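Local atomic coordinates of transcriptional regulator I2 (Pseudomonas fluorescens A506, PDB entry 4MO7), a protein that acts as a superantigen associated with Crohn's disease and, as a TetR-family protein, probably binds DNA to regulate transcription. Residues A[80-85]-A[141-146]; A[115-120]-A[183-188]. All coordinates share one frame; numbering follows the deposited sequence. Where two conformers were deposited one is given.

Contact 1: A[80-85]-A[141-146]; sequences VMEETI and AHVLAL
Ile85 and Val143 meet at the tight side of a parallel helix-helix packing in this all-helical TetR-family protein. The segments of helices 73-97 and 137-163 run in nearly the same direction, 2° apart, with their axes 9.4 Å from each other. Ile85 reaches across with its long branch: CG1 lies anti to the carbonyl carbon (chi1 -64°) and the chain continues extended, so that CD1 presses on Val143 CG1 at 3.4 Å, closer than a usual methyl contact. The two side chains cross at about a right angle. The other branch, Ile85 CG2, rests against Leu146 CB at 3.7 Å, while the second methyl of Val143, CG2, sits 3.9 Å from Met81 CB. Trp132 and Leu135, from the loop before helix 137-163, also pack on Met81 and Val143, and Leu128 of helix 122-130 touches Ile85, extending the apolar seam.

Toward the solvent the contact changes character. Leu146 CD1 lies 3.6 Å from Glu82 CA and also touches Glu82 CB and CG, the two side chains crossing at about a right angle; the extended Glu82 chain carries the carboxylate on to His142. No direct hydrogen bond joins the two segments. Glu82 OE1 is held by a salt bridge to Arg78 NE, and His142 NE2 is hydrogen-bonded to Glu138, each on its own helix. Carboxylate and imidazole planes stand 78° apart, with OE1 against His142 CB at 3.2 Å. One water donates to Glu82 OE1 at 3.0 Å and, weakly, to the backbone oxygen His142 O at 3.5 Å.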
loop_
_atom_site.group_PDB
_atom_site.type_symbol
_atom_site.label_atom_id
_atom_site.label_comp_id
_atom_site.label_asym_id
_atom_site.label_seq_id
_atom_site.Cartn_x
_atom_site.Cartn_y
_atom_site.Cartn_z
ATOM N N VAL A 80 23.628 -1.717 6.971
ATOM C CA VAL A 80 22.503 -1.834 7.946
ATOM C C VAL A 80 21.323 -2.461 7.226
ATOM O O VAL A 80 20.666 -3.385 7.728
ATOM C CB VAL A 80 22.122 -0.458 8.491
ATOM C CG1 VAL A 80 20.794 -0.451 9.230
ATOM C CG2 VAL A 80 23.259 0.046 9.395
ATOM N N MET A 81 21.042 -1.985 6.021
ATOM C CA MET A 81 19.887 -2.515 5.305
ATOM C C MET A 81 20.129 -3.951 4.849
ATOM O O MET A 81 19.227 -4.797 4.905
ATOM C CB MET A 81 19.551 -1.616 4.133
ATOM C CG MET A 81 19.150 -0.196 4.569
ATOM S SD MET A 81 18.456 0.593 3.097
ATOM C CE MET A 81 18.249 2.271 3.646
ATOM N N GLU A 82 21.337 -4.250 4.401
ATOM C CA GLU A 82 21.642 -5.624 3.996
ATOM C C GLU A 82 21.502 -6.583 5.173
ATOM O O GLU A 82 20.939 -7.687 5.051
ATOM C CB GLU A 82 23.053 -5.709 3.412
ATOM C CG GLU A 82 23.191 -5.140 1.999
ATOM C CD GLU A 82 24.630 -5.306 1.501
ATOM O OE1 GLU A 82 24.862 -5.229 0.289
ATOM O OE2 GLU A 82 25.534 -5.508 2.337
ATOM N N GLU A 83 22.036 -6.183 6.324
ATOM C CA GLU A 83 21.926 -7.043 7.518
ATOM C C GLU A 83 20.492 -7.365 7.855
ATOM O O GLU A 83 20.189 -8.502 8.226
ATOM C CB GLU A 83 22.488 -6.347 8.768
ATOM C CG GLU A 83 23.971 -6.379 8.907
ATOM C CD GLU A 83 24.503 -7.787 8.857
ATOM O OE1 GLU A 83 24.250 -8.563 9.812
ATOM O OE2 GLU A 83 25.155 -8.116 7.843
ATOM N N THR A 84 19.612 -6.372 7.777
ATOM C CA THR A 84 18.200 -6.604 8.106
ATOM C C THR A 84 17.558 -7.584 7.173
ATOM O O THR A 84 16.769 -8.442 7.607
ATOM C CB THR A 84 17.360 -5.307 8.031
ATOM O OG1 THR A 84 18.028 -4.287 8.769
ATOM C CG2 THR A 84 15.947 -5.532 8.620
ATOM N N ILE A 85 17.842 -7.450 5.878
ATOM C CA ILE A 85 17.261 -8.367 4.945
ATOM C C ILE A 85 17.844 -9.764 5.062
ATOM O O ILE A 85 17.089 -10.749 4.952
ATOM C CB ILE A 85 17.359 -7.879 3.498
ATOM C CG1 ILE A 85 16.547 -6.585 3.320
ATOM C CG2 ILE A 85 16.696 -8.897 2.556
ATOM C CD1 ILE A 85 16.722 -5.999 1.926
ATOM N N ALA A 141 21.391 -1.120 -5.272
ATOM C CA ALA A 141 21.375 -2.301 -6.166
ATOM C C ALA A 141 21.757 -3.516 -5.355
ATOM O O ALA A 141 21.217 -4.602 -5.563
ATOM C CB ALA A 141 22.317 -2.111 -7.302
ATOM N N HIS A 142 22.688 -3.333 -4.407
ATOM C CA HIS A 142 23.037 -4.415 -3.482
ATOM C C HIS A 142 21.851 -4.816 -2.607
ATOM O O HIS A 142 21.590 -6.004 -2.450
ATOM C CB HIS A 142 24.210 -4.030 -2.578
ATOM C CG HIS A 142 25.527 -4.066 -3.284
ATOM N ND1 HIS A 142 26.167 -5.249 -3.580
ATOM C CD2 HIS A 142 26.298 -3.076 -3.799
ATOM C CE1 HIS A 142 27.294 -4.986 -4.221
ATOM N NE2 HIS A 142 27.391 -3.676 -4.378
ATOM N N VAL A 143 21.120 -3.840 -2.079
ATOM C CA VAL A 143 19.998 -4.199 -1.189
ATOM C C VAL A 143 18.917 -4.858 -2.042
ATOM O O VAL A 143 18.274 -5.819 -1.614
ATOM C CB VAL A 143 19.422 -3.001 -0.463
ATOM C CG1 VAL A 143 18.184 -3.412 0.273
ATOM C CG2 VAL A 143 20.493 -2.427 0.482
ATOM N N LEU A 144 18.713 -4.380 -3.261
ATOM C CA LEU A 144 17.714 -4.994 -4.128
ATOM C C LEU A 144 18.049 -6.422 -4.569
ATOM O O LEU A 144 17.149 -7.237 -4.759
ATOM C CB LEU A 144 17.405 -4.098 -5.351
ATOM C CG LEU A 144 16.645 -2.787 -5.059
ATOM C CD1 LEU A 144 16.583 -1.878 -6.328
ATOM C CD2 LEU A 144 15.228 -3.021 -4.512
ATOM N N ALA A 145 19.321 -6.722 -4.759
ATOM C CA ALA A 145 19.742 -8.104 -4.927
ATOM C C ALA A 145 19.317 -9.032 -3.803
ATOM O O ALA A 145 18.913 -10.172 -4.080
ATOM C CB ALA A 145 21.231 -8.203 -5.141
ATOM N N LEU A 146 19.411 -8.579 -2.542
ATOM C CA LEU A 146 18.934 -9.388 -1.414
ATOM C C LEU A 146 17.421 -9.529 -1.454
ATOM O O LEU A 146 16.878 -10.589 -1.083
ATOM C CB LEU A 146 19.325 -8.763 -0.079
ATOM C CG LEU A 146 20.841 -8.710 0.074
ATOM C CD1 LEU A 146 21.198 -8.158 1.437
ATOM C CD2 LEU A 146 21.423 -10.109 -0.050
HETATM O O HOH W 1 24.464 -7.664 -1.474
#

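Contact 2: A[115-120]-A[183-188]; sequences QSIMGG and SWTTTW
Ile117 and Met118 start toward Thr185 and Thr186 alike, CG1 and CG each anti to the carbonyl carbon, and part at chi2, 158° in Ile117 but -65° in Met118. In Ile117 the first torsion puts CG1 beside the backbone N and CG2 anti to it, and the two branches touch the turn at two points: CD1 comes to 3.7 Å from Ser183 N, and CG2 meets Thr186 CG2 at a tight 3.3 Å. Met118, where the chain leaves helix 114-117, bends at chi2 and swings its terminal methyl over Thr185. Met118 CE ends 2.9 Å from Thr185 OG1, which is short for a carbon and an oxygen, so the exact place of the methyl is doubtful.

Here the end of a short helix meets the turn that follows helix 171-183 in the TetR-like C-terminal domain. Leu197 of helix 197-208 packs on Met118 and Leu200 on Thr185; Phe177 of the second subunit also touches Thr185, so the turn packs against the second subunit as well. With the Thr185 hydroxyl bonded to Leu182 O and no hydrogen bond crossing between the segments, the join rests on van der Waals contact, mostly by methyl groups.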
loop_
_atom_site.group_PDB
_atom_site.type_symbol
_atom_site.label_atom_id
_atom_site.label_comp_id
_atom_site.label_asym_id
_atom_site.label_seq_id
_atom_site.Cartn_x
_atom_site.Cartn_y
_atom_site.Cartn_z
ATOM N N GLN A 115 5.400 -10.045 10.652
ATOM C CA GLN A 115 6.186 -9.717 11.856
ATOM C C GLN A 115 7.185 -8.645 11.489
ATOM O O GLN A 115 7.375 -7.666 12.217
ATOM C CB GLN A 115 6.883 -10.948 12.392
ATOM C CG GLN A 115 5.931 -11.878 13.154
ATOM C CD GLN A 115 6.666 -12.885 14.031
ATOM O OE1 GLN A 115 7.900 -12.890 14.097
ATOM N NE2 GLN A 115 5.908 -13.752 14.700
ATOM N N SER A 116 7.800 -8.783 10.317
ATOM C CA SER A 116 8.644 -7.695 9.810
ATOM C C SER A 116 7.907 -6.376 9.564
ATOM O O SER A 116 8.404 -5.313 9.931
ATOM C CB SER A 116 9.453 -8.159 8.584
ATOM O OG SER A 116 8.691 -7.998 7.420
ATOM N N ILE A 117 6.730 -6.435 8.948
ATOM C CA ILE A 117 5.902 -5.238 8.695
ATOM C C ILE A 117 5.548 -4.517 10.030
ATOM O O ILE A 117 5.469 -3.268 10.118
ATOM C CB ILE A 117 4.628 -5.654 7.879
ATOM C CG1 ILE A 117 4.944 -5.847 6.388
ATOM C CG2 ILE A 117 3.479 -4.650 8.003
ATOM C CD1 ILE A 117 3.904 -6.765 5.651
ATOM N N MET A 118 5.320 -5.291 11.079
ATOM C CA MET A 118 4.835 -4.662 12.334
ATOM C C MET A 118 5.948 -4.355 13.324
ATOM O O MET A 118 5.718 -4.380 14.528
ATOM C CB MET A 118 3.836 -5.568 13.047
ATOM C CG MET A 118 2.585 -5.803 12.281
ATOM S SD MET A 118 1.608 -4.301 12.046
ATOM C CE MET A 118 0.542 -4.974 10.799
ATOM N N GLY A 119 7.155 -4.091 12.845
ATOM C CA GLY A 119 8.201 -3.664 13.762
ATOM C C GLY A 119 9.032 -4.760 14.408
ATOM O O GLY A 119 9.902 -4.485 15.241
ATOM N N GLY A 120 8.769 -6.008 14.038
ATOM C CA GLY A 120 9.782 -7.039 14.185
ATOM C C GLY A 120 10.884 -6.640 13.199
ATOM O O GLY A 120 10.725 -5.674 12.419
ATOM N N SER A 183 1.253 -5.499 3.351
ATOM C CA SER A 183 1.871 -4.193 3.631
ATOM C C SER A 183 0.838 -3.206 4.193
ATOM O O SER A 183 1.112 -2.420 5.109
ATOM C CB SER A 183 2.482 -3.622 2.357
ATOM O OG SER A 183 3.084 -2.391 2.664
ATOM N N TRP A 184 -0.358 -3.283 3.647
ATOM C CA TRP A 184 -1.432 -2.341 3.995
ATOM C C TRP A 184 -1.905 -2.501 5.428
ATOM O O TRP A 184 -2.601 -1.591 5.943
ATOM C CB TRP A 184 -2.621 -2.583 3.052
ATOM C CG TRP A 184 -3.763 -1.640 3.147
ATOM C CD1 TRP A 184 -5.045 -1.901 3.704
ATOM C CD2 TRP A 184 -3.800 -0.270 2.723
ATOM N NE1 TRP A 184 -5.828 -0.765 3.609
ATOM C CE2 TRP A 184 -5.101 0.230 3.003
ATOM C CE3 TRP A 184 -2.889 0.566 2.071
ATOM C CZ2 TRP A 184 -5.480 1.535 2.672
ATOM C CZ3 TRP A 184 -3.262 1.873 1.775
ATOM C CH2 TRP A 184 -4.550 2.339 2.072
ATOM N N THR A 185 -1.553 -3.618 6.059
ATOM C CA THR A 185 -2.007 -3.906 7.428
ATOM C C THR A 185 -1.475 -2.831 8.404
ATOM O O THR A 185 -2.065 -2.646 9.465
ATOM C CB THR A 185 -1.722 -5.312 7.976
ATOM O OG1 THR A 185 -0.337 -5.547 8.049
ATOM C CG2 THR A 185 -2.324 -6.409 7.110
ATOM N N THR A 186 -0.381 -2.160 8.061
ATOM C CA THR A 186 0.138 -1.070 8.923
ATOM C C THR A 186 -0.886 0.054 9.099
ATOM O O THR A 186 -0.819 0.801 10.096
ATOM C CB THR A 186 1.422 -0.417 8.362
ATOM O OG1 THR A 186 1.129 0.219 7.110
ATOM C CG2 THR A 186 2.484 -1.476 8.141
ATOM N N THR A 187 -1.813 0.189 8.147
ATOM C CA THR A 187 -2.746 1.321 8.173
ATOM C C THR A 187 -3.953 1.042 9.080
ATOM O O THR A 187 -4.718 1.960 9.407
ATOM C CB THR A 187 -3.267 1.717 6.763
ATOM O OG1 THR A 187 -4.179 0.718 6.279
ATOM C CG2 THR A 187 -2.109 1.846 5.770
ATOM N N TRP A 188 -4.138 -0.213 9.484
ATOM C CA TRP A 188 -5.349 -0.556 10.201
ATOM C C TRP A 188 -5.216 -1.540 11.351
ATOM O O TRP A 188 -6.148 -1.621 12.145
ATOM C CB TRP A 188 -6.435 -1.042 9.225
ATOM C CG TRP A 188 -6.101 -2.351 8.515
ATOM C CD1 TRP A 188 -5.516 -2.490 7.281
ATOM C CD2 TRP A 188 -6.384 -3.672 8.985
ATOM N NE1 TRP A 188 -5.376 -3.838 6.986
ATOM C CE2 TRP A 188 -5.940 -4.575 7.998
ATOM C CE3 TRP A 188 -7.003 -4.182 10.138
ATOM C CZ2 TRP A 188 -6.099 -5.966 8.117
ATOM C CZ3 TRP A 188 -7.132 -5.562 10.271
ATOM C CH2 TRP A 188 -6.671 -6.442 9.261
#

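From the N terminus, helix 73-97 brings in segment 80-85, where Val80 touches Ala39 of helix 30-45 in the TetR-type DNA-binding region. The chain then passes through 115-120, comes back alongside in the same direction in helix 137-163 to close contact 1 after 55 intervening residues, and reaches 183-188 to close contact 2 after 62. The segments alternate, so the two closures cross: 115-120 lies inside the first loop, 141-146 inside the second. Contact 1 pairs two long helices; contact 2 joins a helix end to a turn bordering the second subunit. Their centres are 19 Å apart, and their nearest atoms, about 6 Å apart, do not touch.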